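DsrH (Allochromatium vinosum, PDB 2HYB) is a small subunit of the DsrEFH complex that probably takes part in sulfur-atom transfer during oxidation of stored sulfur. Local coordinates at residues 7-12 / 33-38. Sequence-based numbering, arbitrary orientation.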
ATOM      1  N   VAL C   7       7.165  -7.792 -11.369  1.00 22.51           N
ATOM      2  CA  VAL C   7       6.396  -8.139 -10.187  1.00 22.25           C
ATOM      3  C   VAL C   7       7.244  -7.626  -9.029  1.00 22.70           C
ATOM      4  O   VAL C   7       8.368  -8.083  -8.843  1.00 23.59           O
ATOM      5  CB  VAL C   7       6.233  -9.674 -10.076  1.00 23.60           C
ATOM      6  CG1 VAL C   7       5.369 -10.033  -8.872  1.00 19.39           C
ATOM      7  CG2 VAL C   7       5.641 -10.223 -11.370  1.00 22.72           C
ATOM      8  N   ASN C   8       6.719  -6.668  -8.269  1.00 16.05           N
ATOM      9  CA  ASN C   8       7.456  -6.086  -7.153  1.00 15.65           C
ATOM     10  C   ASN C   8       6.872  -6.460  -5.798  1.00 15.93           C
ATOM     11  O   ASN C   8       7.296  -5.915  -4.777  1.00 14.96           O
ATOM     12  CB  ASN C   8       7.466  -4.562  -7.259  1.00 25.01           C
ATOM     13  CG  ASN C   8       6.079  -3.958  -7.065  1.00 25.51           C
ATOM     14  OD1 ASN C   8       5.936  -2.808  -6.627  1.00 25.69           O
ATOM     15  ND2 ASN C   8       5.045  -4.733  -7.405  1.00 27.38           N
ATOM     16  N   LYS C   9       5.909  -7.381  -5.773  1.00 22.47           N
ATOM     17  CA  LYS C   9       5.296  -7.763  -4.503  1.00 23.90           C
ATOM     18  C   LYS C   9       5.470  -9.231  -4.091  1.00 23.90           C
ATOM     19  O   LYS C   9       5.512 -10.116  -4.939  1.00 23.04           O
ATOM     20  CB  LYS C   9       3.813  -7.391  -4.526  1.00 36.01           C
ATOM     21  CG  LYS C   9       3.448  -6.282  -3.554  1.00 39.13           C
ATOM     22  CD  LYS C   9       4.200  -5.003  -3.856  1.00 41.75           C
ATOM     23  CE  LYS C   9       3.978  -3.967  -2.771  1.00 44.41           C
ATOM     24  NZ  LYS C   9       4.464  -4.427  -1.435  1.00 47.81           N
ATOM     25  N   SER C  10       5.555  -9.473  -2.780  1.00 26.17           N
ATOM     26  CA  SER C  10       5.733 -10.822  -2.221  1.00 27.36           C
ATOM     27  C   SER C  10       4.624 -11.776  -2.612  1.00 26.72           C
ATOM     28  O   SER C  10       3.451 -11.480  -2.421  1.00 28.04           O
ATOM     29  CB  SER C  10       5.816 -10.771  -0.692  1.00 27.69           C
ATOM     30  OG  SER C  10       5.817 -12.078  -0.149  1.00 29.03           O
ATOM     31  N   PRO C  11       4.983 -12.963  -3.115  1.00 26.81           N
ATOM     32  CA  PRO C  11       3.955 -13.919  -3.517  1.00 27.31           C
ATOM     33  C   PRO C  11       3.147 -14.465  -2.342  1.00 29.21           C
ATOM     34  O   PRO C  11       2.141 -15.151  -2.543  1.00 30.90           O
ATOM     35  CB  PRO C  11       4.760 -15.000  -4.216  1.00 20.92           C
ATOM     36  CG  PRO C  11       5.976 -15.071  -3.359  1.00 20.39           C
ATOM     37  CD  PRO C  11       6.309 -13.607  -3.096  1.00 21.41           C
ATOM     38  N   PHE C  12       3.578 -14.158  -1.119  1.00 28.18           N
ATOM     39  CA  PHE C  12       2.880 -14.645   0.070  1.00 29.70           C
ATOM     40  C   PHE C  12       1.929 -13.598   0.628  1.00 30.72           C
ATOM     41  O   PHE C  12       1.156 -13.858   1.552  1.00 31.67           O
ATOM     42  CB  PHE C  12       3.897 -15.065   1.138  1.00 27.26           C
ATOM     43  CG  PHE C  12       5.021 -15.882   0.592  1.00 26.98           C
ATOM     44  CD1 PHE C  12       6.292 -15.331   0.440  1.00 26.85           C
ATOM     45  CD2 PHE C  12       4.798 -17.182   0.160  1.00 27.40           C
ATOM     46  CE1 PHE C  12       7.330 -16.070  -0.144  1.00 26.78           C
ATOM     47  CE2 PHE C  12       5.826 -17.937  -0.428  1.00 27.40           C
ATOM     48  CZ  PHE C  12       7.091 -17.379  -0.581  1.00 27.75           C
ATOM     49  N   PHE C  33      11.526  -8.057  -8.523  1.00 15.39           N
ATOM     50  CA  PHE C  33      12.334  -7.100  -7.779  1.00 13.92           C
ATOM     51  C   PHE C  33      11.564  -6.584  -6.555  1.00 13.42           C
ATOM     52  O   PHE C  33      10.399  -6.953  -6.348  1.00 11.55           O
ATOM     53  CB  PHE C  33      12.828  -5.969  -8.698  1.00 21.58           C
ATOM     54  CG  PHE C  33      11.781  -4.950  -9.070  1.00 23.94           C
ATOM     55  CD1 PHE C  33      10.647  -5.306  -9.802  1.00 22.51           C
ATOM     56  CD2 PHE C  33      11.945  -3.615  -8.694  1.00 24.90           C
ATOM     57  CE1 PHE C  33       9.696  -4.352 -10.152  1.00 19.94           C
ATOM     58  CE2 PHE C  33      10.999  -2.658  -9.039  1.00 24.63           C
ATOM     59  CZ  PHE C  33       9.872  -3.031  -9.769  1.00 23.46           C
ATOM     60  N   GLU C  34      12.209  -5.753  -5.739  1.00 10.26           N
ATOM     61  CA  GLU C  34      11.594  -5.270  -4.499  1.00  9.37           C
ATOM     62  C   GLU C  34      11.097  -6.506  -3.736  1.00  9.57           C
ATOM     63  O   GLU C  34      11.735  -7.549  -3.793  1.00  7.55           O
ATOM     64  CB  GLU C  34      10.465  -4.283  -4.793  1.00 17.75           C
ATOM     65  CG  GLU C  34      10.991  -2.878  -5.101  1.00 20.75           C
ATOM     66  CD  GLU C  34       9.892  -1.841  -5.310  1.00 22.28           C
ATOM     67  OE1 GLU C  34       8.748  -2.078  -4.859  1.00 20.55           O
ATOM     68  OE2 GLU C  34      10.184  -0.776  -5.905  1.00 22.07           O
ATOM     69  N   ASP C  35       9.981  -6.423  -3.025  1.00 20.18           N
ATOM     70  CA  ASP C  35       9.512  -7.591  -2.287  1.00 21.36           C
ATOM     71  C   ASP C  35       9.191  -8.793  -3.192  1.00 23.05           C
ATOM     72  O   ASP C  35       8.957  -9.907  -2.708  1.00 21.85           O
ATOM     73  CB  ASP C  35       8.303  -7.210  -1.421  1.00 23.03           C
ATOM     74  CG  ASP C  35       8.682  -6.278  -0.278  1.00 24.11           C
ATOM     75  OD1 ASP C  35       7.785  -5.802   0.459  1.00 25.36           O
ATOM     76  OD2 ASP C  35       9.892  -6.028  -0.124  1.00 23.64           O
ATOM     77  N   GLY C  36       9.204  -8.580  -4.506  1.00 25.55           N
ATOM     78  CA  GLY C  36       8.919  -9.673  -5.423  1.00 26.36           C
ATOM     79  C   GLY C  36       9.964 -10.777  -5.351  1.00 26.51           C
ATOM     80  O   GLY C  36       9.696 -11.936  -5.659  1.00 25.26           O
ATOM     81  N   ILE C  37      11.161 -10.392  -4.927  1.00 22.71           N
ATOM     82  CA  ILE C  37      12.306 -11.278  -4.794  1.00 21.03           C
ATOM     83  C   ILE C  37      12.053 -12.628  -4.112  1.00 22.01           C
ATOM     84  O   ILE C  37      12.514 -13.662  -4.585  1.00 20.68           O
ATOM     85  CB  ILE C  37      13.455 -10.513  -4.062  1.00 16.53           C
ATOM     86  CG1 ILE C  37      14.590 -10.298  -5.044  1.00 17.21           C
ATOM     87  CG2 ILE C  37      13.912 -11.232  -2.787  1.00  9.64           C
ATOM     88  CD1 ILE C  37      14.206  -9.429  -6.191  1.00 22.58           C
ATOM     89  N   TYR C  38      11.322 -12.622  -3.009  1.00 21.22           N
ATOM     90  CA  TYR C  38      11.078 -13.862  -2.299  1.00 23.42           C
ATOM     91  C   TYR C  38      10.559 -15.033  -3.156  1.00 24.88           C
ATOM     92  O   TYR C  38      10.722 -16.202  -2.797  1.00 25.93           O
ATOM     93  CB  TYR C  38      10.153 -13.583  -1.124  1.00 21.73           C
ATOM     94  CG  TYR C  38      10.717 -12.546  -0.180  1.00 24.39           C
ATOM     95  CD1 TYR C  38      10.073 -11.331   0.002  1.00 23.97           C
ATOM     96  CD2 TYR C  38      11.880 -12.798   0.567  1.00 23.79           C
ATOM     97  CE1 TYR C  38      10.561 -10.386   0.909  1.00 25.27           C
ATOM     98  CE2 TYR C  38      12.372 -11.866   1.476  1.00 21.36           C
ATOM     99  CZ  TYR C  38      11.702 -10.658   1.648  1.00 22.66           C
ATOM    100  OH  TYR C  38      12.116  -9.737   2.584  1.00 21.77           O
TER
HETATM  101  O   HOH W   1       7.420  -3.979  -2.910  1.00 35.30           O
HETATM  102  O   HOH W   2       5.442  -7.497  -0.517  1.00 22.06           O
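Phe33 N donates to Val7 O (3.2 Å, 165° at the hydrogen) where two neighbouring parallel strands, 3-7 and 29-32, run out into loops. Both loops leave the C-terminal ends of strands in the parallel sheet of this DsrEFH-like alpha/beta fold. The backbones pack tightly here. Asn8 CA makes a CH...O contact with Phe33 O at 3.2 Å, and Gly36 CA makes another with Lys9 O. A side chain on Gly36 would run into Val7 O. Beside this, Asn8 CB sits over one face of the Phe33 ring, 4.0 Å from its centroid. A chi1 of 75° swings the ring in between its own N and C, and this carries it to Asn8. A leucine in place of Phe33 would probably leave Asn8 CB without its flat cover and remove the edge-to-face partner of Phe88. The polar side is looser and holds water. One water donates to Asn8 O and Glu34 OE1, while Glu34 OE2 binds Ser19 of the neighbouring DsrE chain. Lys9 NZ stays 4.1 Å from Asp35 OD1, too far for a salt bridge; Asp35 OD2 pairs with Arg69. A second water accepts from Ser10 N and donates to Asp35 OD1. Ser10 OG also binds Asp46 of the DsrF chain. Within its own loop, the same oxygen closes an ST turn by accepting from Phe12 N at 3.2 Å.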